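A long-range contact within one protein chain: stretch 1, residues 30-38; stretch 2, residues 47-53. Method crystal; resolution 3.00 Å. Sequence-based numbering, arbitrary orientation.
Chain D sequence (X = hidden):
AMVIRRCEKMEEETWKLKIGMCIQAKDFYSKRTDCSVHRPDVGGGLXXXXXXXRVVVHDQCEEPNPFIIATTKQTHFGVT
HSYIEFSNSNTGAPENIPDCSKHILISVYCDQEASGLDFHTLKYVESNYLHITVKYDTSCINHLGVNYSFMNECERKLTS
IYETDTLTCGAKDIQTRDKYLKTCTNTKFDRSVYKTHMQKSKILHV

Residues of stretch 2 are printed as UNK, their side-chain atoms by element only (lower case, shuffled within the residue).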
# COMPACT_ATOMS: atom_id res chain seq x y z
N SER D 30 -0.15 -1.96 -22.37
CA SER D 30 -1.61 -1.96 -22.38
C SER D 30 -2.13 -0.61 -22.88
O SER D 30 -1.66 0.44 -22.45
CB SER D 30 -2.16 -2.26 -20.99
OG SER D 30 -1.60 -1.40 -20.01
N LYS D 31 -3.10 -0.66 -23.79
CA LYS D 31 -3.64 0.55 -24.39
C LYS D 31 -4.93 1.01 -23.71
O LYS D 31 -5.79 0.20 -23.38
CB LYS D 31 -3.88 0.34 -25.89
CG LYS D 31 -4.37 1.57 -26.62
CD LYS D 31 -4.56 1.30 -28.11
CE LYS D 31 -5.07 2.53 -28.83
NZ LYS D 31 -5.25 2.28 -30.29
N ARG D 32 -5.04 2.32 -23.50
CA ARG D 32 -6.25 2.90 -22.93
C ARG D 32 -7.40 2.83 -23.92
O ARG D 32 -7.24 3.15 -25.09
CB ARG D 32 -5.99 4.36 -22.54
CG ARG D 32 -7.23 5.09 -22.05
CD ARG D 32 -6.91 6.52 -21.62
NE ARG D 32 -6.46 7.35 -22.73
CZ ARG D 32 -5.19 7.64 -22.99
NH1 ARG D 32 -4.22 7.17 -22.21
NH2 ARG D 32 -4.88 8.41 -24.03
N THR D 33 -8.57 2.42 -23.44
CA THR D 33 -9.74 2.30 -24.30
C THR D 33 -11.04 2.33 -23.51
O THR D 33 -11.04 2.31 -22.27
CB THR D 33 -9.70 1.02 -25.14
OG1 THR D 33 -10.79 1.01 -26.07
CG2 THR D 33 -9.80 -0.21 -24.24
N ASP D 34 -12.16 2.39 -24.23
CA ASP D 34 -13.48 2.29 -23.62
C ASP D 34 -13.67 0.88 -23.09
O ASP D 34 -13.00 -0.06 -23.53
CB ASP D 34 -14.57 2.60 -24.64
CG ASP D 34 -14.44 4.00 -25.22
OD1 ASP D 34 -13.30 4.47 -25.39
OD2 ASP D 34 -15.49 4.63 -25.49
N CYS D 35 -14.58 0.72 -22.14
CA CYS D 35 -14.85 -0.60 -21.57
C CYS D 35 -16.30 -1.03 -21.77
O CYS D 35 -17.21 -0.20 -21.80
CB CYS D 35 -14.48 -0.64 -20.09
SG CYS D 35 -15.39 0.52 -19.05
N SER D 36 -16.50 -2.33 -21.92
CA SER D 36 -17.83 -2.90 -22.09
C SER D 36 -18.18 -3.79 -20.91
O SER D 36 -17.30 -4.21 -20.16
CB SER D 36 -17.90 -3.69 -23.39
OG SER D 36 -17.70 -2.85 -24.52
N VAL D 37 -19.47 -4.07 -20.74
CA VAL D 37 -19.92 -4.96 -19.67
C VAL D 37 -21.22 -5.66 -20.06
O VAL D 37 -22.17 -5.03 -20.51
CB VAL D 37 -20.09 -4.21 -18.32
CG1 VAL D 37 -20.98 -2.99 -18.49
CG2 VAL D 37 -20.64 -5.15 -17.25
N HIS D 38 -21.24 -6.98 -19.90
CA HIS D 38 -22.41 -7.77 -20.27
C HIS D 38 -22.68 -8.86 -19.24
O HIS D 38 -21.76 -9.37 -18.62
CB HIS D 38 -22.19 -8.41 -21.65
CG HIS D 38 -21.67 -7.47 -22.68
ND1 HIS D 38 -22.49 -6.72 -23.49
CD2 HIS D 38 -20.40 -7.16 -23.05
CE1 HIS D 38 -21.76 -5.98 -24.31
NE2 HIS D 38 -20.48 -6.23 -24.06
N UNK D 47 -19.21 -10.09 -17.65
CA UNK D 47 -17.97 -10.11 -18.41
C UNK D 47 -17.65 -8.70 -18.89
O UNK D 47 -18.51 -8.03 -19.46
c UNK D 47 -18.58 -12.42 -19.23
c UNK D 47 -18.68 -13.39 -20.38
c UNK D 47 -18.06 -11.03 -19.64
c UNK D 47 -16.72 -11.15 -20.33
N UNK D 48 -16.42 -8.25 -18.66
CA UNK D 48 -16.03 -6.90 -19.06
C UNK D 48 -14.79 -6.88 -19.96
O UNK D 48 -13.76 -7.47 -19.64
c UNK D 48 -15.81 -5.97 -17.84
c UNK D 48 -14.82 -6.58 -16.86
o UNK D 48 -15.33 -4.70 -18.29
N UNK D 49 -14.91 -6.19 -21.09
CA UNK D 49 -13.79 -6.03 -22.01
C UNK D 49 -13.25 -4.60 -21.95
O UNK D 49 -14.02 -3.64 -21.96
o UNK D 49 -16.85 -8.90 -23.66
c UNK D 49 -14.21 -6.35 -23.45
c UNK D 49 -16.27 -7.82 -23.42
c UNK D 49 -14.77 -7.75 -23.65
o UNK D 49 -16.86 -6.80 -23.01
N UNK D 50 -11.93 -4.46 -21.87
CA UNK D 50 -11.31 -3.15 -21.84
C UNK D 50 -9.91 -3.13 -21.27
O UNK D 50 -9.56 -3.95 -20.42
N UNK D 51 -9.11 -2.18 -21.75
CA UNK D 51 -7.74 -1.97 -21.28
C UNK D 51 -6.82 -3.18 -21.49
O UNK D 51 -5.94 -3.44 -20.67
c UNK D 51 -7.71 -1.51 -19.82
o UNK D 51 -9.29 0.19 -20.43
c UNK D 51 -8.45 -0.19 -19.62
n UNK D 51 -8.13 0.50 -18.53
N UNK D 52 -7.02 -3.89 -22.59
CA UNK D 52 -6.17 -5.01 -22.94
C UNK D 52 -6.53 -6.31 -22.25
O UNK D 52 -5.91 -7.34 -22.50
N UNK D 53 -7.53 -6.26 -21.38
CA UNK D 53 -7.96 -7.44 -20.66
C UNK D 53 -9.46 -7.66 -20.77
O UNK D 53 -10.22 -6.71 -20.97
c UNK D 53 -3.54 -6.13 -18.41
c UNK D 53 -6.16 -6.91 -18.91
c UNK D 53 -3.79 -7.28 -19.12
c UNK D 53 -5.10 -7.67 -19.37
c UNK D 53 -5.89 -5.75 -18.19
c UNK D 53 -4.59 -5.36 -17.94
o UNK D 53 -2.25 -5.74 -18.16
c UNK D 53 -7.59 -7.33 -19.18

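Position 47 carries four carbons and no heteroatom, and its CB comes 4.2 Å from His38 O, the nearest approach of this side chain. The first side-chain carbon forks, and one of its arms is two carbons long, which makes the residue Ile47. Its backbone does the pairing: Ile47 N donates to His38 O at 2.8 Å, and His38 N returns a bond to Ile47 O at 3.0 Å. This reciprocal pair is the firmest part of the strand register, and the side chains of Ile47 and His38 leave the sheet on the same face.

Position 48 has three side-chain atoms, one carbon bearing an oxygen and a second carbon. The oxygen lies 2.8 Å from Ser36 O. A beta-branched hydroxyl of this shape identifies Thr48. It sits across from Val37 on the face opposite the Ile47 and His38 side chains, with Thr48 CA 4.4 Å from Val37 CA.

At position 49 a chain of three carbons ends in two oxygens, one of them 3.6 Å from His38 CD2 and 3.3 Å from Ser36 CB. This carboxylate is Glu49. With chi1 m and chi2 p, the chain bends so that OE1 comes to the edge of the His38 ring, near its plane. Ser36 N donates to Glu49 O at 2.8 Å, while the return bond from Glu49 N to Ser36 O, at 3.2 Å and bent, is weak.

Position 50 has no side-chain atom. An ideal CB would point toward stretch 1 and come within 2.9 Å of Cys35 CB, a clash, and the phi of 159° would jam it against the preceding carbonyl. Both constraints ask for Gly50, whose CA packs 4.4 Å from Cys35 CA.

Position 51 shows two carbons, the second carrying one oxygen and one nitrogen. The oxygen lies 3.9 Å from Thr33 CG2 and 3.3 Å from Thr33 O, the latter two acceptors and no hydrogen bond. This amide is Asn51. Its backbone adopts phi 60° and psi 36°, a left-handed conformation that asparagine tolerates well. Thr33 CG2 rests 3.2 Å from Asn51 N, and Asn51 CA directs its hydrogen at Lys31 O over 3.6 Å.

Position 52 is again bare, with phi 83°, which favours Gly52.

Position 53 has one carbon leading to a six-carbon ring whose oxygen comes 4.5 Å from Ser30 CB, hence Tyr53. Tyr53 N bonds to Gly50 O at 3.2 Å and Gly50 N to Tyr53 O at 3.0 Å, closing a type I' turn.

The weakly bonded strand about 36-38 runs antiparallel to strand 47-50, their directions 166° apart. Beyond Gly50, packing replaces pairing: the turn lies against the loop from Ser30 to Thr33, and Asn51 has the largest area covered by stretch 1. The rule for a designer is to carry register with backbone bonds, then spend glycine where the chains crowd or the turn needs positive phi.

Stretch 2, residues 47-53: ITEGNGY
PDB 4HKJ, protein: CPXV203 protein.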